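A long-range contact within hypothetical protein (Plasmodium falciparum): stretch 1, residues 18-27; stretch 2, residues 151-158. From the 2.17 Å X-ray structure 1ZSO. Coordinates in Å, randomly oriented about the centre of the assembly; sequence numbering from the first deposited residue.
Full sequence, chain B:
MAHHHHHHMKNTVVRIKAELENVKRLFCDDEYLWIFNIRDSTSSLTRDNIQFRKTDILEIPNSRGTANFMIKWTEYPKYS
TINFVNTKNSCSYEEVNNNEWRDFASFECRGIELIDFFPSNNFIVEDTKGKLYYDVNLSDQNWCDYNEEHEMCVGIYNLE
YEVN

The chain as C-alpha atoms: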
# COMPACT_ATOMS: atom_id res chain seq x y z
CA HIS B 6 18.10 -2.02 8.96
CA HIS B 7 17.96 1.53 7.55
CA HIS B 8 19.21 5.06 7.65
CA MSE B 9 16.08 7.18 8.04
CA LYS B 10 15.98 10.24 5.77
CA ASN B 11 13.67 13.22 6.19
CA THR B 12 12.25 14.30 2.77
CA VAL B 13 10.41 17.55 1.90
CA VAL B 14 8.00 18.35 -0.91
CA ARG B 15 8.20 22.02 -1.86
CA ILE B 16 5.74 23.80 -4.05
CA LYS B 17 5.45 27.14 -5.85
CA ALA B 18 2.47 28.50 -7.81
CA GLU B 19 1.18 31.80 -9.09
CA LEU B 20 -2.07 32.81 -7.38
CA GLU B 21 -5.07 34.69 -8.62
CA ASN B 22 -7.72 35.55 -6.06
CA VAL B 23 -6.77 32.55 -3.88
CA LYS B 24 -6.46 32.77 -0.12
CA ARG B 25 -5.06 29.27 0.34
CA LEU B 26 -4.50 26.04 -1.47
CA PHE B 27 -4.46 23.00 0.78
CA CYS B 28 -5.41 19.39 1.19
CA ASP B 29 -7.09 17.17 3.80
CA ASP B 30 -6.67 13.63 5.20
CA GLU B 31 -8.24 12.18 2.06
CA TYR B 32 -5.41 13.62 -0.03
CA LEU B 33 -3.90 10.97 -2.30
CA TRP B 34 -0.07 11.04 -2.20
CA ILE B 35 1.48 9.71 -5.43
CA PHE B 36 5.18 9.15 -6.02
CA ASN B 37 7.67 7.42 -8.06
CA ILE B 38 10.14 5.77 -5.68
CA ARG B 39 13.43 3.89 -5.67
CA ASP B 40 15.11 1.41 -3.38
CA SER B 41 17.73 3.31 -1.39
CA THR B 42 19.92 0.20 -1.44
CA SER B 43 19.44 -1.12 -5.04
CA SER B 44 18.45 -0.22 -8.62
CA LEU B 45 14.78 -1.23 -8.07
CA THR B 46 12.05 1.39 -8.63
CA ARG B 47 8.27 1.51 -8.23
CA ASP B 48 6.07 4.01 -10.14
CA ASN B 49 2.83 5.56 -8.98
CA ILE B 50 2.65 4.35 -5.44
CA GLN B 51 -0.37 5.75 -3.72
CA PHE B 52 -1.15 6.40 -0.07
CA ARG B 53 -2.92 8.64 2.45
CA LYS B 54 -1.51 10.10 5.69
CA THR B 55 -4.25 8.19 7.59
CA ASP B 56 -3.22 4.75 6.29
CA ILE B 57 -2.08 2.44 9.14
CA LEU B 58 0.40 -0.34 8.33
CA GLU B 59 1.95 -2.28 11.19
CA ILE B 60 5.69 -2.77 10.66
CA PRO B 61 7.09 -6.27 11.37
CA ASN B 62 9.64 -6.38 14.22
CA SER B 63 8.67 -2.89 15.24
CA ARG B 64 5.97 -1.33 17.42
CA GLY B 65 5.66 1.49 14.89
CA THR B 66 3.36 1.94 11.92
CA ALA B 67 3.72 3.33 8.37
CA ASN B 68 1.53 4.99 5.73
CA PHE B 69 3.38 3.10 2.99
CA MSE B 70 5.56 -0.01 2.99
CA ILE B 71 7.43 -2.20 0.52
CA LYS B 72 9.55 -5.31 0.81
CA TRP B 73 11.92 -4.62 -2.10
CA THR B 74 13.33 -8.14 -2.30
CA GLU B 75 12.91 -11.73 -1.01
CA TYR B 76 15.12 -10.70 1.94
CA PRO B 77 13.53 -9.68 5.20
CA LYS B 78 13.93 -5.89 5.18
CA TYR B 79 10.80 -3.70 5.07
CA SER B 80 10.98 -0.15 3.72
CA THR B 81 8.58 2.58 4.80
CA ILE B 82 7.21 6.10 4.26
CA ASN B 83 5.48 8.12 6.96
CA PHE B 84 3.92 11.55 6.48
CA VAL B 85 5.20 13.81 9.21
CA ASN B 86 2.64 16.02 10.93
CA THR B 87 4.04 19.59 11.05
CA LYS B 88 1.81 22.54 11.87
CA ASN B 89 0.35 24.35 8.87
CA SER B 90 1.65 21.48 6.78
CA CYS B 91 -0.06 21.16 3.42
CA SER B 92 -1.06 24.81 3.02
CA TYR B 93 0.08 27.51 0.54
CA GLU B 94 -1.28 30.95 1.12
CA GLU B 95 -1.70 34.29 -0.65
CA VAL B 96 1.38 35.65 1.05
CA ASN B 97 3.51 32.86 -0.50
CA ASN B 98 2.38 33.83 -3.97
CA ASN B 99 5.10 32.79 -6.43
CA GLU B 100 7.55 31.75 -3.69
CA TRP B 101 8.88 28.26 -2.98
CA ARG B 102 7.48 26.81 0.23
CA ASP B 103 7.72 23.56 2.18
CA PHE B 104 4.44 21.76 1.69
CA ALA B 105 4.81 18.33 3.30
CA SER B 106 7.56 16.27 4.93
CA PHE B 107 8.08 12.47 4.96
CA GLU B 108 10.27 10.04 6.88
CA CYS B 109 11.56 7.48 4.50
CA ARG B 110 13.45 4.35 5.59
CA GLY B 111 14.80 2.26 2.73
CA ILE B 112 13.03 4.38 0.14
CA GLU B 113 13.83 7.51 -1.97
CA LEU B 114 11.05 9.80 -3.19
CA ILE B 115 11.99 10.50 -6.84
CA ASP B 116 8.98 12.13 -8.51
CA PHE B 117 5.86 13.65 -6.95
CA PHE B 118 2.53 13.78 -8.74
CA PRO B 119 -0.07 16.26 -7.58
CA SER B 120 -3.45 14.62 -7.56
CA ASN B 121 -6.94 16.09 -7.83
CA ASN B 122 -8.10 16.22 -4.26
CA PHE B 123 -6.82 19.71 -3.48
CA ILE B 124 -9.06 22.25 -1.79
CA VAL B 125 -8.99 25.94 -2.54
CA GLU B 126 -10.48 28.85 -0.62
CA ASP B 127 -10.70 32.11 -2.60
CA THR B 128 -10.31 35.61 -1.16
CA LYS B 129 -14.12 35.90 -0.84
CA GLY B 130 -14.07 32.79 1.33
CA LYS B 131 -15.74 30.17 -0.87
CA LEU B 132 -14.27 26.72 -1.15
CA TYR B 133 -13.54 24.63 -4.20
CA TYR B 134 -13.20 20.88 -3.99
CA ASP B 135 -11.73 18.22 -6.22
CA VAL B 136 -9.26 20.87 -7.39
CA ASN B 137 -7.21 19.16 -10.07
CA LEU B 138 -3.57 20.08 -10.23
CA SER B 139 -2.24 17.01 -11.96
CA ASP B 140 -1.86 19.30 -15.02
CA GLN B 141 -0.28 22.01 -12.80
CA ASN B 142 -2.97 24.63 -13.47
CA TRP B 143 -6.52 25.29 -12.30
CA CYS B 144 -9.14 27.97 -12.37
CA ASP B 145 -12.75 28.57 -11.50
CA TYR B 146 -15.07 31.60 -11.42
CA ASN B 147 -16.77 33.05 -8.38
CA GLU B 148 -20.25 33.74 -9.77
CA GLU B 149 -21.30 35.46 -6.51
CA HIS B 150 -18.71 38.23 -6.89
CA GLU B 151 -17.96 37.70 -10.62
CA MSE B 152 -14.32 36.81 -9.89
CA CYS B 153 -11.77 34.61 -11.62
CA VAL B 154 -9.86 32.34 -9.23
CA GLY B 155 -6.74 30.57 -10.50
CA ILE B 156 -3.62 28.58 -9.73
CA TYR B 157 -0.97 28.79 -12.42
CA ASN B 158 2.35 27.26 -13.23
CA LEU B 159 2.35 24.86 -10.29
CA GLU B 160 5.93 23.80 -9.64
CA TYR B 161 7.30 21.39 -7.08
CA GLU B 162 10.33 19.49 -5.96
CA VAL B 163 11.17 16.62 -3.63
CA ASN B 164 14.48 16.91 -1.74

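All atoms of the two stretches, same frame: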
# COMPACT_ATOMS: atom_id res chain seq x y z
N ALA B 18 3.51 28.29 -6.81
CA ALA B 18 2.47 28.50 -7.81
C ALA B 18 2.09 29.95 -7.75
O ALA B 18 2.27 30.62 -6.72
CB ALA B 18 1.24 27.62 -7.55
N GLU B 19 1.63 30.43 -8.90
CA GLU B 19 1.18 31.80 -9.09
C GLU B 19 -0.34 31.86 -8.83
O GLU B 19 -1.13 31.06 -9.39
CB GLU B 19 1.60 32.24 -10.51
CG GLU B 19 0.84 33.39 -11.13
CD GLU B 19 1.47 33.85 -12.46
OE1 GLU B 19 2.32 33.11 -13.01
OE2 GLU B 19 1.12 34.96 -12.94
N LEU B 20 -0.73 32.78 -7.95
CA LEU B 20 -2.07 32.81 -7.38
C LEU B 20 -2.87 33.99 -7.85
O LEU B 20 -2.40 35.12 -7.86
CB LEU B 20 -2.01 32.86 -5.86
CG LEU B 20 -1.26 31.73 -5.16
CD1 LEU B 20 -1.31 31.92 -3.66
CD2 LEU B 20 -1.79 30.36 -5.60
N GLU B 21 -4.10 33.69 -8.24
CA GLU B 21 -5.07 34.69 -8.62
C GLU B 21 -6.30 34.52 -7.72
O GLU B 21 -7.03 33.54 -7.81
CB GLU B 21 -5.40 34.56 -10.11
CG GLU B 21 -6.63 35.35 -10.57
CD GLU B 21 -6.38 36.83 -10.87
OE1 GLU B 21 -5.27 37.35 -10.57
OE2 GLU B 21 -7.33 37.46 -11.43
N ASN B 22 -6.48 35.47 -6.81
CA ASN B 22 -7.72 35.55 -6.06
C ASN B 22 -7.94 34.30 -5.18
O ASN B 22 -9.06 33.92 -4.84
CB ASN B 22 -8.88 35.85 -7.01
CG ASN B 22 -8.92 37.31 -7.42
OD1 ASN B 22 -8.29 38.13 -6.80
ND2 ASN B 22 -9.68 37.64 -8.42
N VAL B 23 -6.82 33.71 -4.78
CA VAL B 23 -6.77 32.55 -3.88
C VAL B 23 -6.26 32.92 -2.50
O VAL B 23 -5.28 33.62 -2.37
CB VAL B 23 -5.82 31.46 -4.45
CG1 VAL B 23 -5.60 30.35 -3.45
CG2 VAL B 23 -6.37 30.89 -5.75
N LYS B 24 -6.91 32.45 -1.46
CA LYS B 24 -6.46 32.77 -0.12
C LYS B 24 -5.54 31.64 0.37
O LYS B 24 -4.49 31.88 0.97
CB LYS B 24 -7.65 33.04 0.82
CG LYS B 24 -7.27 33.15 2.28
CD LYS B 24 -8.07 34.21 3.01
CE LYS B 24 -7.31 34.66 4.27
NZ LYS B 24 -7.64 36.05 4.76
N ARG B 25 -5.91 30.42 0.04
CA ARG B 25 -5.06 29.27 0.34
C ARG B 25 -5.44 28.10 -0.53
O ARG B 25 -6.60 27.93 -0.93
CB ARG B 25 -5.14 28.87 1.83
CG ARG B 25 -6.57 28.66 2.32
CD ARG B 25 -6.67 27.78 3.57
NE ARG B 25 -8.04 27.82 4.10
CZ ARG B 25 -8.63 26.88 4.85
NH1 ARG B 25 -8.01 25.76 5.20
NH2 ARG B 25 -9.88 27.09 5.25
N LEU B 26 -4.40 27.33 -0.84
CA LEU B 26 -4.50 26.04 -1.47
C LEU B 26 -4.09 25.08 -0.38
O LEU B 26 -3.17 25.39 0.39
CB LEU B 26 -3.51 26.00 -2.64
CG LEU B 26 -3.16 24.68 -3.33
CD1 LEU B 26 -4.31 24.00 -4.15
CD2 LEU B 26 -1.97 24.97 -4.18
N PHE B 27 -4.79 23.96 -0.26
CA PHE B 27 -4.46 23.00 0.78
C PHE B 27 -5.09 21.68 0.48
O PHE B 27 -5.85 21.57 -0.48
CB PHE B 27 -4.88 23.49 2.18
CG PHE B 27 -6.38 23.68 2.38
CD1 PHE B 27 -7.06 24.70 1.72
CD2 PHE B 27 -7.08 22.89 3.28
CE1 PHE B 27 -8.41 24.88 1.91
CE2 PHE B 27 -8.43 23.05 3.48
CZ PHE B 27 -9.10 24.05 2.80
N GLU B 151 -18.47 37.59 -9.24
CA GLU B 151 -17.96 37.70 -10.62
C GLU B 151 -16.42 37.78 -10.69
O GLU B 151 -15.84 38.73 -11.22
CB GLU B 151 -18.65 38.87 -11.34
CG GLU B 151 -20.00 38.45 -11.95
CD GLU B 151 -21.05 39.55 -12.05
OE1 GLU B 151 -20.78 40.60 -12.68
OE2 GLU B 151 -22.16 39.34 -11.52
N MSE B 152 -15.76 36.74 -10.17
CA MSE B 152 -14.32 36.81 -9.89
C MSE B 152 -13.59 35.57 -10.34
O MSE B 152 -13.91 34.47 -9.92
CB MSE B 152 -14.09 37.03 -8.39
CG MSE B 152 -12.63 37.01 -7.95
SE MSE B 152 -12.41 37.53 -6.03
CE MSE B 152 -12.70 35.78 -5.15
N CYS B 153 -12.59 35.74 -11.20
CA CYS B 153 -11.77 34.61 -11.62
C CYS B 153 -10.85 34.23 -10.46
O CYS B 153 -10.25 35.09 -9.79
CB CYS B 153 -10.93 34.94 -12.87
SG CYS B 153 -11.83 35.31 -14.48
N VAL B 154 -10.74 32.92 -10.24
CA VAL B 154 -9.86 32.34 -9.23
C VAL B 154 -8.97 31.32 -9.92
O VAL B 154 -9.45 30.48 -10.63
CB VAL B 154 -10.69 31.65 -8.16
CG1 VAL B 154 -9.82 31.16 -7.07
CG2 VAL B 154 -11.73 32.59 -7.63
N GLY B 155 -7.66 31.39 -9.72
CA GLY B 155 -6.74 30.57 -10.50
C GLY B 155 -5.46 30.16 -9.78
O GLY B 155 -4.97 30.83 -8.88
N ILE B 156 -4.92 29.02 -10.18
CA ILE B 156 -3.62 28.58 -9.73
C ILE B 156 -2.84 28.21 -10.98
O ILE B 156 -3.27 27.34 -11.77
CB ILE B 156 -3.73 27.36 -8.77
CG1 ILE B 156 -4.28 27.83 -7.43
CG2 ILE B 156 -2.33 26.69 -8.56
CD1 ILE B 156 -5.07 26.80 -6.73
N TYR B 157 -1.72 28.89 -11.18
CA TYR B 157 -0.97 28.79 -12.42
C TYR B 157 0.45 28.34 -12.16
O TYR B 157 1.04 28.64 -11.13
CB TYR B 157 -0.90 30.16 -13.11
CG TYR B 157 -2.23 30.70 -13.59
CD1 TYR B 157 -2.59 30.58 -14.92
CD2 TYR B 157 -3.12 31.33 -12.70
CE1 TYR B 157 -3.80 31.05 -15.38
CE2 TYR B 157 -4.37 31.80 -13.15
CZ TYR B 157 -4.69 31.67 -14.49
OH TYR B 157 -5.90 32.16 -14.99
N ASN B 158 0.98 27.65 -13.16
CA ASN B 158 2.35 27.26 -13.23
C ASN B 158 2.73 26.63 -11.92
O ASN B 158 3.63 27.11 -11.24
CB ASN B 158 3.23 28.48 -13.58
CG ASN B 158 4.70 28.10 -13.85
OD1 ASN B 158 5.02 26.95 -14.09
ND2 ASN B 158 5.59 29.10 -13.84

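Strands 18-21 and 152-157 run antiparallel, their directions 169° apart, and are joined by two reciprocal pairs of backbone hydrogen bonds. Glu19 N donates to Tyr157 O (2.9 Å) and Tyr157 N returns a bond to Glu19 O (2.9 Å); one step on, Glu21 N reaches Gly155 O (3.1 Å) and Gly155 N reaches Glu21 O (2.9 Å). All four are nearly straight, with N-H...O angles of 160-166°. Between them Leu20 and Ile156 form the non-hydrogen-bonded pair, their CA atoms 5.1 Å apart. Past the strand end, where Asn22 adopts positive phi (63°), its side chain extends the ladder: ND2 of Asn22 donates to O of Cys153 at 3.0 Å. The Glu21 and Glu19 carbonyls also accept CA-H...O contacts, Val154 CA to Glu21 O at 3.4 Å and Ile156 CA to Glu19 O at 3.5 Å.

Ile156 is the hub of the apolar packing. Its CG2 meets Ala18 CB (3.8 Å), its CG1 lies 4.0 Å from Leu20 CD2 and 4.1 Å from Val23 CG2, and its CD1 touches Leu26 CD1 (3.9 Å). Val23 CG2 also packs on Val154 CG1 (3.7 Å). On the other face, shared by Glu19, Glu21 and Tyr157, Gly155 leaves room for the tyrosine ring: an ideal CB there would lie 2.5 Å from Tyr157 CE2, which instead approaches Glu21 CB at 4.2 Å.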